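Local coordinates for bacterial transferase hexapeptide (Three repeats) family protein (Acinetobacter baumannii, PDB 4M9C) that probably transfers an acetyl group to a UDP-linked amino sugar during the biosynthesis of UDP-N,N'-diacetylbacillosamine, at residues T147-A152 against H163-T168; I158-H163 against A170-G175; R22-T27 against A92-N97. All coordinates share one frame; numbering follows the deposited sequence.

Interaction 1. Residues T147-A152 against H163-T168; sequences TFAPGA and HAYIGT
Tyr165 holds CG anti to its backbone N (chi1 174°), which swings the ring back across 147-152. Ile166 is on the opposite face of the sheet, with CG1 anti to the carbonyl carbon (chi1 -47°) and CG2 anti to the backbone N, so the two branches split between two partners. Thr168 has OG1 anti to its own N (chi1 179°), aimed at the carbonyl of Pro150.

The backbones run parallel, with Thr147 beside Tyr165 and Phe148 beside Ile166. Thr147 N donates to Ala164 O, and Ile166 N donates to Thr147 O at 2.9 Å. Ala149 N then donates to Ile166 O, also at 2.9 Å. All three bonds are nearly straight and lie almost along the C=O axes.

On the face with Thr147 and Tyr165, the tyrosine side chain crosses Thr147 obliquely and reaches on to Ala149. Its CD2 is 3.7 Å from Thr147 CG2, and its OH is 3.4 Å from Ala149 CB. On the face with Phe148 and Ile166, the two side chains lie side by side and point the same way. Phe148 CE2 meets Ile166 CG1 at 3.5 Å, while Ile166 CG2 rests on Ala152 CB at 3.8 Å.

Beyond the strands, a type II turn from Ala149 to Ala152 takes the chain round the corner toward strand 153-154. Gly151 takes a positive phi in it. Thr168 OG1 bonds to Pro150 O at 2.9 Å, with the hydroxyl above the carbonyl plane. It also bonds to Asn155 ND2 of the second subunit.

This is the stacking of successive coils in a left-handed beta-helix. Phe148 meets Phe128 of the preceding coil edge-to-face. Ile166 touches strand 181-183. On the other face, Thr147 OG1 bonds to Arg76 in helix 73-85 and to Ala71 O.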
loop_
_atom_site.group_PDB
_atom_site.type_symbol
_atom_site.label_atom_id
_atom_site.label_comp_id
_atom_site.label_asym_id
_atom_site.label_seq_id
_atom_site.Cartn_x
_atom_site.Cartn_y
_atom_site.Cartn_z
ATOM N N THR A 147 2.891 17.899 -3.867
ATOM C CA THR A 147 3.552 16.656 -4.213
ATOM C C THR A 147 3.517 15.683 -3.054
ATOM O O THR A 147 3.945 16.019 -1.947
ATOM C CB THR A 147 5.026 16.914 -4.594
ATOM O OG1 THR A 147 5.071 17.732 -5.763
ATOM C CG2 THR A 147 5.741 15.609 -4.878
ATOM N N PHE A 148 2.990 14.487 -3.305
ATOM C CA PHE A 148 3.011 13.392 -2.331
ATOM C C PHE A 148 4.050 12.409 -2.819
ATOM O O PHE A 148 3.897 11.826 -3.900
ATOM C CB PHE A 148 1.654 12.645 -2.273
ATOM C CG PHE A 148 0.606 13.312 -1.409
ATOM C CD1 PHE A 148 -0.455 12.578 -0.912
ATOM C CD2 PHE A 148 0.671 14.667 -1.113
ATOM C CE1 PHE A 148 -1.429 13.176 -0.129
ATOM C CE2 PHE A 148 -0.303 15.271 -0.338
ATOM C CZ PHE A 148 -1.353 14.527 0.157
ATOM N N ALA A 149 5.099 12.215 -2.032
ATOM C CA ALA A 149 6.098 11.208 -2.336
ATOM C C ALA A 149 5.444 9.853 -2.093
ATOM O O ALA A 149 4.352 9.792 -1.539
ATOM C CB ALA A 149 7.318 11.391 -1.430
ATOM N N PRO A 150 6.116 8.764 -2.485
ATOM C CA PRO A 150 5.565 7.416 -2.318
ATOM C C PRO A 150 5.242 7.082 -0.867
ATOM O O PRO A 150 6.038 7.362 0.026
ATOM C CB PRO A 150 6.686 6.502 -2.838
ATOM C CG PRO A 150 7.511 7.369 -3.725
ATOM C CD PRO A 150 7.421 8.761 -3.168
ATOM N N GLY A 151 4.063 6.506 -0.645
ATOM C CA GLY A 151 3.677 6.039 0.668
ATOM C C GLY A 151 3.220 7.155 1.583
ATOM O O GLY A 151 3.062 6.937 2.789
ATOM N N ALA A 152 3.020 8.347 1.025
ATOM C CA ALA A 152 2.544 9.484 1.820
ATOM C C ALA A 152 1.080 9.264 2.178
ATOM O O ALA A 152 0.280 8.920 1.307
ATOM C CB ALA A 152 2.709 10.793 1.044
ATOM N N HIS A 163 2.072 24.131 -2.916
ATOM C CA HIS A 163 3.513 23.868 -2.935
ATOM C C HIS A 163 4.064 23.039 -1.778
ATOM O O HIS A 163 5.272 22.887 -1.652
ATOM C CB HIS A 163 4.303 25.184 -3.089
ATOM C CG HIS A 163 4.275 25.725 -4.484
ATOM N ND1 HIS A 163 5.052 25.202 -5.496
ATOM C CD2 HIS A 163 3.532 26.708 -5.048
ATOM C CE1 HIS A 163 4.804 25.854 -6.620
ATOM N NE2 HIS A 163 3.894 26.779 -6.373
ATOM N N ALA A 164 3.192 22.493 -0.938
ATOM C CA ALA A 164 3.661 21.606 0.120
ATOM C C ALA A 164 4.220 20.298 -0.470
ATOM O O ALA A 164 3.789 19.851 -1.528
ATOM C CB ALA A 164 2.552 21.326 1.089
ATOM N N TYR A 165 5.197 19.706 0.209
ATOM C CA TYR A 165 5.759 18.414 -0.192
ATOM C C TYR A 165 5.597 17.449 0.980
ATOM O O TYR A 165 6.079 17.723 2.073
ATOM C CB TYR A 165 7.248 18.554 -0.555
ATOM C CG TYR A 165 7.961 17.237 -0.843
ATOM C CD1 TYR A 165 8.573 16.518 0.176
ATOM C CD2 TYR A 165 8.021 16.719 -2.135
ATOM C CE1 TYR A 165 9.220 15.322 -0.079
ATOM C CE2 TYR A 165 8.677 15.518 -2.403
ATOM C CZ TYR A 165 9.274 14.827 -1.371
ATOM O OH TYR A 165 9.924 13.634 -1.614
ATOM N N ILE A 166 4.904 16.334 0.757
ATOM C CA ILE A 166 4.749 15.310 1.785
ATOM C C ILE A 166 5.704 14.162 1.505
ATOM O O ILE A 166 5.573 13.464 0.496
ATOM C CB ILE A 166 3.300 14.784 1.864
ATOM C CG1 ILE A 166 2.311 15.954 1.861
ATOM C CG2 ILE A 166 3.119 13.925 3.115
ATOM C CD1 ILE A 166 2.519 16.956 3.013
ATOM N N GLY A 167 6.654 13.962 2.414
ATOM C CA GLY A 167 7.756 13.043 2.194
ATOM C C GLY A 167 7.385 11.575 2.201
ATOM O O GLY A 167 6.289 11.197 2.614
ATOM N N THR A 168 8.316 10.744 1.741
ATOM C CA THR A 168 8.053 9.322 1.543
ATOM C C THR A 168 7.774 8.614 2.881
ATOM O O THR A 168 8.553 8.713 3.836
ATOM C CB THR A 168 9.198 8.635 0.715
ATOM O OG1 THR A 168 8.925 7.236 0.561
ATOM C CG2 THR A 168 10.547 8.799 1.398
#

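Interaction 2. Residues I158-H163 against A170-G175; sequences IHIEDH and AVIKQG
Apolar contacts carry most of this interaction. Ile158 and Ile172 both direct CB toward the opposite segment, and their side chains cross obliquely. Ile158 has CG1 anti to its carbonyl carbon and continues extended through chi2 (167°), so CD1 is the atom that reaches over. It lies 3.5 Å from Ile172 CG2, the branch that stands anti to the Ile172 backbone N. A second, looser pair is Ile160 CD1 and Ile172 CD1, tip to tip at 4.2 Å.

One contact is between a methyl and a peptide oxygen. Ile158 CD1 comes to 3.3 Å from Lys173 O, just where 170-175 leaves its strand. Ile158 CG1 is 3.6 Å from the same oxygen.

The two strands belong to different walls of the left-handed beta-helix. Strand 158-160 lies in one parallel sheet and strand 171-172 in another. Their side chains therefore meet across the interior of the prism, near the corner where Gly175 comes close to Ile158. Ile160 also packs on Ile183, in the strand stacked next to its own, and Ile172 on Leu181, in the strand that follows its own round the coil.

Hydrogen bonds do not cross between the two segments. The backbone of 158-160 bonds instead to neighbouring coils, through Val141 and Gly143 one way and Leu181 and Ile183 the other. At the far end of the segment, Asp162 OD2 accepts from Asp144 N.

Contacts between subunits lie on the other side of strand 171-172. Val171 packs on Thr168 of the third subunit, and Lys173 on Met191 of that same subunit.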
loop_
_atom_site.group_PDB
_atom_site.type_symbol
_atom_site.label_atom_id
_atom_site.label_comp_id
_atom_site.label_asym_id
_atom_site.label_seq_id
_atom_site.Cartn_x
_atom_site.Cartn_y
_atom_site.Cartn_z
ATOM N N ILE A 158 -7.868 17.214 6.369
ATOM C CA ILE A 158 -6.568 17.866 6.315
ATOM C C ILE A 158 -6.584 18.854 5.160
ATOM O O ILE A 158 -7.115 18.556 4.087
ATOM C CB ILE A 158 -5.454 16.823 6.141
ATOM C CG1 ILE A 158 -5.371 15.943 7.396
ATOM C CG2 ILE A 158 -4.106 17.499 5.834
ATOM C CD1 ILE A 158 -4.530 14.690 7.233
ATOM N N HIS A 159 -6.038 20.045 5.384
ATOM C CA HIS A 159 -5.893 21.020 4.315
ATOM C C HIS A 159 -4.404 21.202 4.042
ATOM O O HIS A 159 -3.645 21.627 4.916
ATOM C CB HIS A 159 -6.555 22.357 4.685
ATOM C CG HIS A 159 -8.032 22.257 4.929
ATOM N ND1 HIS A 159 -8.814 23.351 5.242
ATOM C CD2 HIS A 159 -8.872 21.194 4.899
ATOM C CE1 HIS A 159 -10.069 22.967 5.391
ATOM N NE2 HIS A 159 -10.132 21.662 5.190
ATOM N N ILE A 160 -3.984 20.830 2.842
ATOM C CA ILE A 160 -2.587 20.945 2.440
ATOM C C ILE A 160 -2.499 22.071 1.424
ATOM O O ILE A 160 -3.063 21.980 0.342
ATOM C CB ILE A 160 -2.076 19.626 1.836
ATOM C CG1 ILE A 160 -2.150 18.516 2.894
ATOM C CG2 ILE A 160 -0.658 19.779 1.326
ATOM C CD1 ILE A 160 -1.723 17.157 2.402
ATOM N N GLU A 161 -1.821 23.152 1.788
ATOM C CA GLU A 161 -1.826 24.351 0.957
ATOM C C GLU A 161 -0.782 24.290 -0.163
ATOM O O GLU A 161 0.017 23.361 -0.212
ATOM C CB GLU A 161 -1.655 25.593 1.843
ATOM C CG GLU A 161 -2.840 25.780 2.788
ATOM C CD GLU A 161 -2.602 26.849 3.834
ATOM O OE1 GLU A 161 -1.477 27.382 3.903
ATOM O OE2 GLU A 161 -3.546 27.156 4.594
ATOM N N ASP A 162 -0.813 25.272 -1.066
ATOM C CA ASP A 162 0.059 25.293 -2.242
ATOM C C ASP A 162 1.501 24.886 -1.981
ATOM O O ASP A 162 2.086 25.252 -0.962
ATOM C CB ASP A 162 0.062 26.685 -2.885
ATOM C CG ASP A 162 -1.281 27.059 -3.485
ATOM O OD1 ASP A 162 -1.367 28.156 -4.077
ATOM O OD2 ASP A 162 -2.243 26.256 -3.392
ATOM N N HIS A 163 2.072 24.131 -2.916
ATOM C CA HIS A 163 3.513 23.868 -2.935
ATOM C C HIS A 163 4.064 23.039 -1.778
ATOM O O HIS A 163 5.272 22.887 -1.652
ATOM C CB HIS A 163 4.303 25.184 -3.089
ATOM C CG HIS A 163 4.275 25.725 -4.484
ATOM N ND1 HIS A 163 5.052 25.202 -5.496
ATOM C CD2 HIS A 163 3.532 26.708 -5.048
ATOM C CE1 HIS A 163 4.804 25.854 -6.620
ATOM N NE2 HIS A 163 3.894 26.779 -6.373
ATOM N N ALA A 170 5.585 9.400 5.030
ATOM C CA ALA A 170 5.065 10.271 6.083
ATOM C C ALA A 170 3.581 9.978 6.346
ATOM O O ALA A 170 2.859 9.564 5.440
ATOM C CB ALA A 170 5.259 11.739 5.719
ATOM N N VAL A 171 3.139 10.204 7.582
ATOM C CA VAL A 171 1.740 10.055 7.952
ATOM C C VAL A 171 1.250 11.342 8.577
ATOM O O VAL A 171 1.931 11.929 9.421
ATOM C CB VAL A 171 1.562 8.975 9.018
ATOM C CG1 VAL A 171 0.080 8.572 9.124
ATOM C CG2 VAL A 171 2.440 7.787 8.701
ATOM N N ILE A 172 0.060 11.772 8.186
ATOM C CA ILE A 172 -0.525 12.977 8.757
ATOM C C ILE A 172 -1.827 12.651 9.490
ATOM O O ILE A 172 -2.739 12.071 8.914
ATOM C CB ILE A 172 -0.812 14.013 7.678
ATOM C CG1 ILE A 172 0.414 14.198 6.779
ATOM C CG2 ILE A 172 -1.244 15.342 8.298
ATOM C CD1 ILE A 172 0.140 15.114 5.620
ATOM N N LYS A 173 -1.896 13.041 10.757
ATOM C CA LYS A 173 -3.067 12.822 11.599
ATOM C C LYS A 173 -4.305 13.517 11.071
ATOM O O LYS A 173 -4.231 14.626 10.541
ATOM C CB LYS A 173 -2.795 13.347 13.009
ATOM C CG LYS A 173 -3.893 13.019 14.007
ATOM C CD LYS A 173 -3.604 13.625 15.372
ATOM C CE LYS A 173 -4.725 13.273 16.353
ATOM N NZ LYS A 173 -4.344 13.569 17.775
ATOM N N GLN A 174 -5.456 12.883 11.251
ATOM C CA GLN A 174 -6.700 13.483 10.799
ATOM C C GLN A 174 -6.993 14.750 11.592
ATOM O O GLN A 174 -6.624 14.847 12.755
ATOM C CB GLN A 174 -7.861 12.490 10.938
ATOM C CG GLN A 174 -8.159 12.078 12.376
ATOM C CD GLN A 174 -9.234 10.992 12.454
ATOM O OE1 GLN A 174 -10.412 11.250 12.207
ATOM N NE2 GLN A 174 -8.822 9.774 12.787
ATOM N N GLY A 175 -7.629 15.728 10.953
ATOM C CA GLY A 175 -8.188 16.852 11.680
ATOM C C GLY A 175 -9.646 16.553 12.015
ATOM O O GLY A 175 -10.041 15.392 12.045
#

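Interaction 3. Residues R22-T27 against A92-N97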
loop_
_atom_site.group_PDB
_atom_site.type_symbol
_atom_site.label_atom_id
_atom_site.label_comp_id
_atom_site.label_asym_id
_atom_site.label_seq_id
_atom_site.Cartn_x
_atom_site.Cartn_y
_atom_site.Cartn_z
ATOM N N ARG A 22 1.596 5.992 -21.604
ATOM C CA ARG A 22 1.373 5.067 -22.715
ATOM C C ARG A 22 0.056 4.325 -22.525
ATOM O O ARG A 22 -0.748 4.223 -23.463
ATOM C CB ARG A 22 2.508 4.046 -22.838
ATOM C CG ARG A 22 3.846 4.598 -23.355
ATOM C CD ARG A 22 3.767 5.121 -24.802
ATOM N NE ARG A 22 3.101 4.187 -25.710
ATOM C CZ ARG A 22 3.693 3.148 -26.296
ATOM N NH1 ARG A 22 4.977 2.888 -26.071
ATOM N NH2 ARG A 22 2.997 2.360 -27.112
ATOM N N GLN A 23 -0.155 3.810 -21.311
ATOM C CA GLN A 23 -1.372 3.073 -20.970
ATOM C C GLN A 23 -2.596 3.980 -20.903
ATOM O O GLN A 23 -3.709 3.531 -21.156
ATOM C CB GLN A 23 -1.233 2.370 -19.618
ATOM C CG GLN A 23 -0.265 1.223 -19.577
ATOM C CD GLN A 23 -0.300 0.523 -18.228
ATOM O OE1 GLN A 23 0.729 0.100 -17.699
ATOM N NE2 GLN A 23 -1.493 0.404 -17.662
ATOM N N GLN A 24 -2.394 5.243 -20.530
ATOM C CA GLN A 24 -3.490 6.206 -20.492
ATOM C C GLN A 24 -4.059 6.417 -21.910
ATOM O O GLN A 24 -5.266 6.604 -22.085
ATOM C CB GLN A 24 -3.006 7.541 -19.925
ATOM C CG GLN A 24 -4.123 8.497 -19.545
ATOM C CD GLN A 24 -4.741 8.133 -18.215
ATOM O OE1 GLN A 24 -4.036 7.713 -17.297
ATOM N NE2 GLN A 24 -6.063 8.269 -18.103
ATOM N N PHE A 25 -3.177 6.379 -22.910
ATOM C CA PHE A 25 -3.544 6.627 -24.314
ATOM C C PHE A 25 -3.023 5.512 -25.210
ATOM O O PHE A 25 -2.121 5.718 -26.021
ATOM C CB PHE A 25 -2.998 7.982 -24.774
ATOM C CG PHE A 25 -3.532 9.129 -23.982
ATOM C CD1 PHE A 25 -4.785 9.654 -24.262
ATOM C CD2 PHE A 25 -2.813 9.652 -22.930
ATOM C CE1 PHE A 25 -5.298 10.693 -23.514
ATOM C CE2 PHE A 25 -3.316 10.692 -22.186
ATOM C CZ PHE A 25 -4.567 11.209 -22.476
ATOM N N PRO A 26 -3.601 4.317 -25.061
ATOM C CA PRO A 26 -3.085 3.087 -25.670
ATOM C C PRO A 26 -3.170 3.045 -27.198
ATOM O O PRO A 26 -2.442 2.262 -27.821
ATOM C CB PRO A 26 -3.970 1.989 -25.056
ATOM C CG PRO A 26 -5.237 2.692 -24.672
ATOM C CD PRO A 26 -4.816 4.081 -24.262
ATOM N N THR A 27 -4.019 3.861 -27.813
ATOM C CA THR A 27 -4.084 3.799 -29.272
ATOM C C THR A 27 -2.983 4.617 -29.961
ATOM O O THR A 27 -2.742 4.442 -31.159
ATOM C CB THR A 27 -5.484 4.136 -29.847
ATOM O OG1 THR A 27 -5.713 5.549 -29.813
ATOM C CG2 THR A 27 -6.577 3.414 -29.075
ATOM N N ALA A 92 -3.914 14.540 -17.854
ATOM C CA ALA A 92 -4.106 13.886 -16.564
ATOM C C ALA A 92 -3.744 12.416 -16.743
ATOM O O ALA A 92 -4.151 11.782 -17.718
ATOM C CB ALA A 92 -5.558 14.034 -16.091
ATOM N N VAL A 93 -2.979 11.873 -15.805
ATOM C CA VAL A 93 -2.510 10.503 -15.921
ATOM C C VAL A 93 -2.830 9.765 -14.629
ATOM O O VAL A 93 -2.490 10.244 -13.550
ATOM C CB VAL A 93 -0.984 10.492 -16.164
ATOM C CG1 VAL A 93 -0.432 9.075 -16.167
ATOM C CG2 VAL A 93 -0.665 11.181 -17.471
ATOM N N GLN A 94 -3.515 8.628 -14.734
ATOM C CA GLN A 94 -3.740 7.755 -13.588
ATOM C C GLN A 94 -3.080 6.422 -13.868
ATOM O O GLN A 94 -2.525 6.197 -14.939
ATOM C CB GLN A 94 -5.231 7.472 -13.365
ATOM C CG GLN A 94 -6.122 8.676 -13.287
ATOM C CD GLN A 94 -6.599 9.124 -14.653
ATOM O OE1 GLN A 94 -6.557 10.317 -14.969
ATOM N NE2 GLN A 94 -7.071 8.171 -15.470
ATOM N N SER A 95 -3.174 5.522 -12.908
ATOM C CA SER A 95 -2.715 4.167 -13.115
ATOM C C SER A 95 -3.938 3.289 -13.173
ATOM O O SER A 95 -4.997 3.659 -12.661
ATOM C CB SER A 95 -1.827 3.734 -11.960
ATOM O OG SER A 95 -0.760 4.652 -11.832
ATOM N N THR A 96 -3.792 2.128 -13.795
ATOM C CA THR A 96 -4.896 1.181 -13.904
ATOM C C THR A 96 -5.502 0.849 -12.545
ATOM O O THR A 96 -6.717 0.773 -12.407
ATOM C CB THR A 96 -4.443 -0.112 -14.588
ATOM O OG1 THR A 96 -3.927 0.208 -15.882
ATOM C CG2 THR A 96 -5.621 -1.095 -14.749
ATOM N N ASN A 97 -4.667 0.653 -11.533
ATOM C CA ASN A 97 -5.208 0.238 -10.245
ATOM C C ASN A 97 -5.551 1.391 -9.294
ATOM O O ASN A 97 -5.876 1.153 -8.129
ATOM C CB ASN A 97 -4.293 -0.784 -9.552
ATOM C CG ASN A 97 -2.975 -0.174 -9.086
ATOM O OD1 ASN A 97 -2.760 1.034 -9.199
ATOM N ND2 ASN A 97 -2.085 -1.014 -8.570
#
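Two side-chain amides meet here almost at right angles. The planes of Gln24 and Gln94 are 83° apart, so the groups do not stack. The backbone N-H of Gln94 lies above the carbonyl plane of the Gln24 amide. It donates to Gln24 OE1 at 2.8 Å, with the donor 39° out of that plane. The bond is fairly straight at the hydrogen, with an angle of 162°. Ala92 O lies over the same face of the Gln24 amide, 3.7 Å from Gln24 CD. Val93 adds an apolar neighbour, its CG1 lying 4.0 Å from Gln24 OE1.

The Gln24 side chain reaches this place by bending. CG is anti to the backbone N, and the turn at chi2 brings the amide round against 92-94. Gln23 is built differently, with an extended chain beyond CG. It crosses Thr96 at about a right angle, and Gln23 NE2 is 3.0 Å from Thr96 OG1.

Both glutamines belong to the last turn of helix 14-24, and Phe25 is the first residue to leave helical geometry. Segment 92-97 is the connection between strand 89-90 and the first strand of the beta-helix. The contact thus joins the N-terminal Rossmann-like domain to the start of the left-handed beta-helix. Val93 packs on Leu20 and Val21 of the same helix, and its backbone bonds to Ser110 and Leu112.

The chemistry is polar but uncharged. A backbone N-H held by an amide oxygen is the clear bond of this partly exposed seam. No ionisable group takes part across it, so the contact should depend little on pH.

From the N terminus, interaction 3 comes first. It closes a loop of 64 residues, most of the N-terminal Rossmann-like domain, by bringing the end of helix 14-24 to the connection into the beta-helix. It is complete before the others open. Interaction 1 then opens at 147-152 and interaction 2 at 158-163; the first closes at 163-168 and the second at 170-175. These two therefore cross, and they share His163. One joins successive coils within a sheet, the other joins two walls of the prism. They touch inside it, where Phe148 CZ lies 3.5 Å from Ile160 CD1. The centre of interaction 3 is about 22 Å from that of interaction 1.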